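PDB 5OAK: bazooka, isoform C,LD29223p from Drosophila melanogaster, which is a cell polarity scaffold whose first PDZ domain, crystallised here, binds the PDZ-binding motif of Par6 and which may also bind phosphatidylinositol and phosphatidic acid. Local coordinates for residues Asp5-Leu19 with Ala78-Arg90. Sequence-based numbering, arbitrary orientation. Where two conformers were deposited one is given.
Sequences DGEMLLIINEYGSPL and ALESSELRVRVLR
With chi1 at -170°, Asn13 sends CG away from the backbone N and beside the carbonyl carbon, and the amide reaches the turn Ala78-Ser81. There Asn13 ND2 donates twice: to Ser81 O at 2.8 Å, nearly along the C=O axis, and to Leu79 O, from above that carbonyl plane. Both acceptors lie in the amide plane, which fixes how the group is turned about chi2. At the other end Arg90 bends at chi2 (-61°) and turns back to Glu7. Its NE meets Glu7 OE2 at 2.7 Å in a salt bridge. The oxygen lies at the guanidinium edge but is met from above the carboxylate plane; the two planes are 76° apart. A second bond, from Arg90 NH2 to Glu7 OE1, is weak. Arg90 NH1 also binds Asp53. Replacing Arg90 by alanine removes the guanidinium, and the carboxylates of Glu7 and Asp53 would probably lose the partner they share. Strands 7-12 and 83-89 are the terminal strands of the PDZ domain, paired antiparallel, and 83-89 also pairs with 54-58. Glu7, Leu9 and Ile11 exchange paired N-H and C=O bonds with Val88, Val86 and Leu84; Asn13 N continues to Ser82 O. Leu9 CD1 packs on Val88 CG2 at 3.8 Å, under Leu49. On the other face Leu10 CD1 lies 3.5 Å from Glu83 CD. Arg87 NH1 donates in its guanidinium plane to Asp5 O, while NE pairs with Glu57.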
ATOM      1  N   ASP A   5      -7.030  15.291  -0.270  1.00 28.55           N
ATOM      2  CA  ASP A   5      -5.857  14.403  -0.211  1.00 27.76           C
ATOM      3  C   ASP A   5      -6.182  12.989   0.269  1.00 25.23           C
ATOM      4  O   ASP A   5      -5.292  12.192   0.512  1.00 32.69           O
ATOM      5  CB  ASP A   5      -4.722  15.006   0.651  1.00 35.53           C
ATOM      6  CG  ASP A   5      -5.066  15.120   2.113  0.76 38.83           C
ATOM      7  OD1 ASP A   5      -6.181  14.735   2.532  0.58 38.73           O
ATOM      8  OD2 ASP A   5      -4.191  15.626   2.862  0.70 43.76           O
ATOM      9  N   GLY A   6      -7.450  12.665   0.377  1.00 25.04           N
ATOM     10  CA  GLY A   6      -7.785  11.290   0.739  1.00 25.28           C
ATOM     11  C   GLY A   6      -7.803  11.053   2.226  1.00 25.78           C
ATOM     12  O   GLY A   6      -8.024  11.991   3.010  1.00 31.29           O
ATOM     13  N   GLU A   7      -7.639   9.795   2.608  1.00 24.13           N
ATOM     14  CA  GLU A   7      -7.819   9.388   3.999  1.00 26.99           C
ATOM     15  C   GLU A   7      -6.547   8.748   4.489  1.00 23.46           C
ATOM     16  O   GLU A   7      -5.946   7.977   3.755  1.00 22.35           O
ATOM     17  CB  GLU A   7      -8.951   8.342   4.179  1.00 34.52           C
ATOM     18  CG  GLU A   7     -10.244   8.490   3.401  1.00 43.51           C
ATOM     19  CD  GLU A   7     -11.225   7.424   3.864  0.69 44.97           C
ATOM     20  OE1 GLU A   7     -11.025   6.917   4.996  0.58 44.48           O
ATOM     21  OE2 GLU A   7     -12.145   7.069   3.112  0.39 46.92           O
ATOM     22  N   MET A   8      -6.138   9.059   5.704  1.00 24.76           N
ATOM     23  CA  MET A   8      -4.962   8.388   6.254  0.68 23.29           C
ATOM     24  C   MET A   8      -5.402   7.192   7.103  1.00 21.51           C
ATOM     25  O   MET A   8      -6.222   7.299   8.027  1.00 27.91           O
ATOM     26  CB  MET A   8      -4.100   9.363   7.069  0.68 25.34           C
ATOM     27  CG  MET A   8      -2.769   8.763   7.553  0.68 24.49           C
ATOM     28  SD  MET A   8      -1.555   8.536   6.220  0.68 25.29           S
ATOM     29  CE  MET A   8      -0.999  10.237   5.934  0.68 26.44           C
ATOM     30  N   LEU A   9      -4.863   6.038   6.739  1.00 20.36           N
ATOM     31  CA  LEU A   9      -5.147   4.773   7.406  1.00 21.30           C
ATOM     32  C   LEU A   9      -3.924   4.322   8.188  1.00 21.79           C
ATOM     33  O   LEU A   9      -2.787   4.693   7.879  1.00 23.79           O
ATOM     34  CB  LEU A   9      -5.498   3.679   6.390  1.00 22.33           C
ATOM     35  CG  LEU A   9      -6.620   4.059   5.422  1.00 25.12           C
ATOM     36  CD1 LEU A   9      -6.927   2.890   4.455  1.00 29.24           C
ATOM     37  CD2 LEU A   9      -7.875   4.524   6.166  1.00 27.90           C
ATOM     38  N   LEU A  10      -4.169   3.469   9.175  1.00 22.63           N
ATOM     39  CA  LEU A  10      -3.080   2.918   9.979  1.00 21.48           C
ATOM     40  C   LEU A  10      -3.182   1.410   9.921  1.00 21.26           C
ATOM     41  O   LEU A  10      -4.250   0.848  10.248  1.00 23.59           O
ATOM     42  CB  LEU A  10      -3.195   3.390  11.418  1.00 25.42           C
ATOM     43  CG  LEU A  10      -2.179   2.813  12.383  1.00 28.30           C
ATOM     44  CD1 LEU A  10      -0.761   3.246  12.046  1.00 31.01           C
ATOM     45  CD2 LEU A  10      -2.519   3.212  13.789  1.00 34.14           C
ATOM     46  N   ILE A  11      -2.116   0.758   9.477  1.00 20.19           N
ATOM     47  CA  ILE A  11      -2.056  -0.709   9.484  1.00 19.46           C
ATOM     48  C   ILE A  11      -0.967  -1.117  10.456  1.00 19.27           C
ATOM     49  O   ILE A  11       0.186  -0.687  10.302  1.00 21.63           O
ATOM     50  CB  ILE A  11      -1.720  -1.284   8.074  1.00 20.62           C
ATOM     51  CG1 ILE A  11      -2.773  -0.870   7.084  1.00 28.16           C
ATOM     52  CG2 ILE A  11      -1.654  -2.806   8.087  1.00 22.54           C
ATOM     53  CD1 ILE A  11      -2.340  -1.307   5.685  1.00 32.74           C
ATOM     54  N   ILE A  12      -1.271  -1.979  11.416  1.00 19.21           N
ATOM     55  CA  ILE A  12      -0.237  -2.444  12.334  1.00 18.39           C
ATOM     56  C   ILE A  12       0.605  -3.515  11.604  1.00 20.09           C
ATOM     57  O   ILE A  12       0.051  -4.410  10.958  1.00 21.12           O
ATOM     58  CB  ILE A  12      -0.870  -3.019  13.612  1.00 19.85           C
ATOM     59  CG1 ILE A  12      -1.790  -1.957  14.255  1.00 21.79           C
ATOM     60  CG2 ILE A  12       0.194  -3.505  14.613  1.00 21.87           C
ATOM     61  CD1 ILE A  12      -1.143  -0.605  14.486  1.00 25.46           C
ATOM     62  N   ASN A  13       1.928  -3.425  11.693  1.00 19.93           N
ATOM     63  CA  ASN A  13       2.790  -4.360  10.981  1.00 20.57           C
ATOM     64  C   ASN A  13       3.126  -5.531  11.892  1.00 23.34           C
ATOM     65  O   ASN A  13       3.353  -5.347  13.053  1.00 37.83           O
ATOM     66  CB  ASN A  13       4.061  -3.646  10.519  1.00 21.96           C
ATOM     67  CG  ASN A  13       4.893  -4.490   9.579  1.00 22.18           C
ATOM     68  OD1 ASN A  13       4.392  -5.423   8.960  1.00 22.60           O
ATOM     69  ND2 ASN A  13       6.163  -4.159   9.461  1.00 22.39           N
ATOM     70  N   GLU A  14       2.992  -6.716  11.395  1.00 20.16           N
ATOM     71  CA  GLU A  14       3.382  -7.936  12.121  1.00 21.14           C
ATOM     72  C   GLU A  14       4.615  -8.451  11.414  1.00 20.56           C
ATOM     73  O   GLU A  14       4.536  -8.870  10.249  1.00 21.76           O
ATOM     74  CB  GLU A  14       2.250  -8.940  12.073  1.00 22.96           C
ATOM     75  CG  GLU A  14       2.615 -10.228  12.793  1.00 23.79           C
ATOM     76  CD  GLU A  14       1.480 -11.241  12.753  1.00 23.95           C
ATOM     77  OE1 GLU A  14       0.290 -10.844  12.604  1.00 26.22           O
ATOM     78  OE2 GLU A  14       1.802 -12.441  12.830  1.00 25.62           O
ATOM     79  N   TYR A  15       5.746  -8.417  12.087  1.00 19.28           N
ATOM     80  CA  TYR A  15       7.018  -8.709  11.397  1.00 20.97           C
ATOM     81  C   TYR A  15       7.061 -10.176  10.926  1.00 21.52           C
ATOM     82  O   TYR A  15       6.800 -11.116  11.726  1.00 24.89           O
ATOM     83  CB  TYR A  15       8.195  -8.428  12.324  1.00 22.46           C
ATOM     84  CG  TYR A  15       8.319  -6.993  12.712  1.00 21.50           C
ATOM     85  CD1 TYR A  15       8.531  -6.025  11.750  1.00 25.94           C
ATOM     86  CD2 TYR A  15       8.215  -6.611  14.038  1.00 26.65           C
ATOM     87  CE1 TYR A  15       8.687  -4.715  12.131  1.00 29.99           C
ATOM     88  CE2 TYR A  15       8.338  -5.299  14.424  1.00 28.94           C
ATOM     89  CZ  TYR A  15       8.565  -4.357  13.463  1.00 31.57           C
ATOM     90  OH  TYR A  15       8.738  -3.044  13.847  1.00 36.57           O
ATOM     91  N   GLY A  16       7.327 -10.383   9.647  1.00 22.07           N
ATOM     92  CA  GLY A  16       7.380 -11.727   9.110  1.00 23.51           C
ATOM     93  C   GLY A  16       6.065 -12.310   8.636  1.00 23.90           C
ATOM     94  O   GLY A  16       6.019 -13.424   8.136  1.00 27.71           O
ATOM     95  N   SER A  17       4.982 -11.584   8.801  1.00 22.63           N
ATOM     96  CA  SER A  17       3.664 -12.076   8.460  0.61 23.71           C
ATOM     97  C   SER A  17       2.985 -11.191   7.436  1.00 23.61           C
ATOM     98  O   SER A  17       3.056  -9.971   7.554  1.00 24.43           O
ATOM     99  CB  SER A  17       2.797 -12.119   9.717  0.61 22.95           C
ATOM    100  OG  SER A  17       3.375 -12.992  10.699  0.61 26.42           O
ATOM    101  N   PRO A  18       2.285 -11.785   6.468  1.00 28.28           N
ATOM    102  CA  PRO A  18       1.599 -10.931   5.494  1.00 29.86           C
ATOM    103  C   PRO A  18       0.547 -10.050   6.171  1.00 27.70           C
ATOM    104  O   PRO A  18      -0.078 -10.457   7.173  1.00 30.48           O
ATOM    105  CB  PRO A  18       0.917 -11.920   4.546  1.00 35.60           C
ATOM    106  CG  PRO A  18       1.096 -13.282   5.197  1.00 39.66           C
ATOM    107  CD  PRO A  18       2.160 -13.217   6.183  1.00 36.16           C
ATOM    108  N   LEU A  19       0.366  -8.846   5.650  1.00 27.28           N
ATOM    109  CA  LEU A  19      -0.656  -7.929   6.150  1.00 24.18           C
ATOM    110  C   LEU A  19      -2.003  -8.130   5.494  1.00 23.72           C
ATOM    111  O   LEU A  19      -3.033  -7.657   5.998  1.00 24.01           O
ATOM    112  CB  LEU A  19      -0.180  -6.483   5.983  1.00 26.26           C
ATOM    113  CG  LEU A  19       1.142  -6.274   6.720  1.00 29.29           C
ATOM    114  CD1 LEU A  19       1.592  -4.854   6.603  1.00 32.17           C
ATOM    115  CD2 LEU A  19       1.050  -6.668   8.232  1.00 30.40           C
ATOM    116  N   ALA A  78       9.389   0.465   4.603  1.00 24.30           N
ATOM    117  CA  ALA A  78       8.276   0.684   5.501  1.00 23.73           C
ATOM    118  C   ALA A  78       7.973  -0.576   6.289  1.00 24.10           C
ATOM    119  O   ALA A  78       7.519  -0.492   7.452  1.00 26.55           O
ATOM    120  CB  ALA A  78       7.029   1.109   4.704  1.00 25.02           C
ATOM    121  N   LEU A  79       8.181  -1.749   5.667  1.00 24.16           N
ATOM    122  CA  LEU A  79       7.874  -3.017   6.344  1.00 24.88           C
ATOM    123  C   LEU A  79       8.892  -3.343   7.426  1.00 26.20           C
ATOM    124  O   LEU A  79       8.692  -4.324   8.180  1.00 28.42           O
ATOM    125  CB  LEU A  79       7.772  -4.185   5.337  1.00 26.29           C
ATOM    126  CG  LEU A  79       6.494  -4.079   4.476  1.00 25.44           C
ATOM    127  CD1 LEU A  79       6.586  -5.020   3.295  1.00 27.67           C
ATOM    128  CD2 LEU A  79       5.200  -4.305   5.291  1.00 27.59           C
ATOM    129  N   GLU A  80       9.945  -2.535   7.558  1.00 26.72           N
ATOM    130  CA  GLU A  80      10.830  -2.634   8.714  1.00 28.32           C
ATOM    131  C   GLU A  80      10.279  -1.907   9.915  1.00 27.81           C
ATOM    132  O   GLU A  80      10.829  -2.056  11.015  1.00 32.97           O
ATOM    133  CB  GLU A  80      12.242  -2.078   8.398  1.00 35.20           C
ATOM    134  CG  GLU A  80      12.969  -2.870   7.304  1.00 45.36           C
ATOM    135  CD  GLU A  80      13.434  -4.254   7.746  0.53 56.57           C
ATOM    136  OE1 GLU A  80      13.574  -4.499   8.969  0.70 59.12           O
ATOM    137  OE2 GLU A  80      13.689  -5.092   6.853  0.52 61.53           O
ATOM    138  N   SER A  81       9.220  -1.109   9.734  1.00 27.51           N
ATOM    139  CA  SER A  81       8.712  -0.319  10.858  1.00 27.04           C
ATOM    140  C   SER A  81       7.485  -0.976  11.513  1.00 24.66           C
ATOM    141  O   SER A  81       6.900  -1.936  10.981  1.00 24.72           O
ATOM    142  CB  SER A  81       8.393   1.101  10.416  1.00 34.82           C
ATOM    143  OG  SER A  81       7.215   1.087   9.658  1.00 34.77           O
ATOM    144  N   SER A  82       7.120  -0.490  12.693  1.00 22.59           N
ATOM    145  CA  SER A  82       6.074  -1.145  13.500  0.80 23.31           C
ATOM    146  C   SER A  82       4.663  -0.930  12.968  1.00 21.02           C
ATOM    147  O   SER A  82       3.737  -1.630  13.348  1.00 22.28           O
ATOM    148  CB  SER A  82       6.154  -0.657  14.948  0.80 26.83           C
ATOM    149  OG  SER A  82       5.839   0.721  14.990  0.80 28.67           O
ATOM    150  N   GLU A  83       4.473   0.048  12.090  1.00 25.12           N
ATOM    151  CA  GLU A  83       3.173   0.301  11.514  1.00 25.00           C
ATOM    152  C   GLU A  83       3.334   1.058  10.222  1.00 24.71           C
ATOM    153  O   GLU A  83       4.356   1.677   9.970  1.00 28.45           O
ATOM    154  CB  GLU A  83       2.294   1.079  12.460  1.00 29.08           C
ATOM    155  CG  GLU A  83       2.862   2.406  12.749  1.00 34.02           C
ATOM    156  CD  GLU A  83       2.243   3.063  13.927  0.70 43.11           C
ATOM    157  OE1 GLU A  83       2.208   4.304  13.910  0.54 46.48           O
ATOM    158  OE2 GLU A  83       1.820   2.331  14.851  0.88 47.86           O
ATOM    159  N   LEU A  84       2.298   0.981   9.403  1.00 24.69           N
ATOM    160  CA  LEU A  84       2.249   1.664   8.117  0.54 24.63           C
ATOM    161  C   LEU A  84       1.157   2.709   8.161  1.00 21.96           C
ATOM    162  O   LEU A  84      -0.018   2.372   8.390  1.00 25.08           O
ATOM    163  CB  LEU A  84       1.932   0.691   6.980  0.54 26.63           C
ATOM    164  CG  LEU A  84       2.745  -0.596   6.861  0.54 31.43           C
ATOM    165  CD1 LEU A  84       2.278  -1.379   5.645  0.54 30.31           C
ATOM    166  CD2 LEU A  84       4.196  -0.280   6.738  0.54 30.10           C
ATOM    167  N   ARG A  85       1.518   3.936   7.892  1.00 20.89           N
ATOM    168  CA  ARG A  85       0.566   5.030   7.743  0.54 19.90           C
ATOM    169  C   ARG A  85       0.345   5.193   6.246  1.00 18.95           C
ATOM    170  O   ARG A  85       1.267   5.569   5.523  1.00 20.92           O
ATOM    171  CB  ARG A  85       1.107   6.306   8.391  0.54 24.46           C
ATOM    172  CG  ARG A  85       1.256   6.117   9.904  0.54 27.50           C
ATOM    173  CD  ARG A  85       2.114   7.158  10.586  0.54 32.97           C
ATOM    174  NE  ARG A  85       3.451   7.302  10.006  0.54 36.25           N
ATOM    175  CZ  ARG A  85       4.471   6.464  10.203  0.54 39.75           C
ATOM    176  NH1 ARG A  85       4.333   5.347  10.952  0.54 38.05           N
ATOM    177  NH2 ARG A  85       5.632   6.741   9.617  0.54 38.59           N
ATOM    178  N   VAL A  86      -0.853   4.882   5.776  1.00 20.12           N
ATOM    179  CA  VAL A  86      -1.091   4.753   4.336  1.00 20.23           C
ATOM    180  C   VAL A  86      -2.145   5.732   3.910  1.00 21.16           C
ATOM    181  O   VAL A  86      -3.259   5.722   4.456  1.00 23.37           O
ATOM    182  CB  VAL A  86      -1.563   3.298   4.053  1.00 22.94           C
ATOM    183  CG1 VAL A  86      -1.758   3.051   2.571  1.00 25.65           C
ATOM    184  CG2 VAL A  86      -0.545   2.302   4.621  1.00 25.20           C
ATOM    185  N   ARG A  87      -1.831   6.607   2.970  1.00 19.04           N
ATOM    186  CA  ARG A  87      -2.831   7.574   2.530  1.00 18.50           C
ATOM    187  C   ARG A  87      -3.493   7.069   1.266  1.00 19.51           C
ATOM    188  O   ARG A  87      -2.776   6.698   0.310  1.00 21.36           O
ATOM    189  CB  ARG A  87      -2.180   8.952   2.269  1.00 19.49           C
ATOM    190  CG  ARG A  87      -3.226   9.981   1.906  1.00 21.76           C
ATOM    191  CD  ARG A  87      -2.633  11.423   2.017  1.00 24.01           C
ATOM    192  NE  ARG A  87      -1.489  11.621   1.140  1.00 24.76           N
ATOM    193  CZ  ARG A  87      -1.532  11.993  -0.142  1.00 27.32           C
ATOM    194  NH1 ARG A  87      -2.710  12.203  -0.740  1.00 27.62           N
ATOM    195  NH2 ARG A  87      -0.367  12.122  -0.840  1.00 29.36           N
ATOM    196  N   VAL A  88      -4.833   6.984   1.267  1.00 19.50           N
ATOM    197  CA  VAL A  88      -5.534   6.419   0.120  1.00 20.95           C
ATOM    198  C   VAL A  88      -6.611   7.373  -0.449  1.00 20.45           C
ATOM    199  O   VAL A  88      -7.184   8.171   0.284  1.00 23.60           O
ATOM    200  CB  VAL A  88      -6.217   5.038   0.448  1.00 21.85           C
ATOM    201  CG1 VAL A  88      -5.189   4.043   0.977  1.00 22.03           C
ATOM    202  CG2 VAL A  88      -7.360   5.198   1.440  1.00 24.20           C
ATOM    203  N   LEU A  89      -6.888   7.225  -1.742  1.00 21.23           N
ATOM    204  CA  LEU A  89      -8.138   7.712  -2.326  1.00 23.06           C
ATOM    205  C   LEU A  89      -9.056   6.531  -2.495  1.00 25.59           C
ATOM    206  O   LEU A  89      -8.646   5.520  -3.087  1.00 25.51           O
ATOM    207  CB  LEU A  89      -7.893   8.347  -3.695  1.00 28.21           C
ATOM    208  CG  LEU A  89      -7.309   9.728  -3.729  1.00 32.76           C
ATOM    209  CD1 LEU A  89      -7.107  10.198  -5.191  1.00 35.41           C
ATOM    210  CD2 LEU A  89      -8.229  10.697  -2.955  1.00 35.38           C
ATOM    211  N   ARG A  90     -10.293   6.646  -2.036  1.00 26.23           N
ATOM    212  CA  ARG A  90     -11.228   5.524  -2.144  1.00 28.33           C
ATOM    213  C   ARG A  90     -11.694   5.363  -3.593  1.00 30.79           C
ATOM    214  O   ARG A  90     -11.774   6.347  -4.306  1.00 34.89           O
ATOM    215  CB  ARG A  90     -12.427   5.766  -1.243  1.00 32.10           C
ATOM    216  CG  ARG A  90     -12.079   5.872   0.233  1.00 31.84           C
ATOM    217  CD  ARG A  90     -11.461   4.611   0.737  1.00 30.74           C
ATOM    218  NE  ARG A  90     -11.448   4.588   2.202  1.00 30.58           N
ATOM    219  CZ  ARG A  90     -11.016   3.552   2.900  1.00 27.56           C
ATOM    220  NH1 ARG A  90     -10.516   2.514   2.232  1.00 29.13           N
ATOM    221  NH2 ARG A  90     -11.050   3.553   4.244  1.00 30.38           N
TER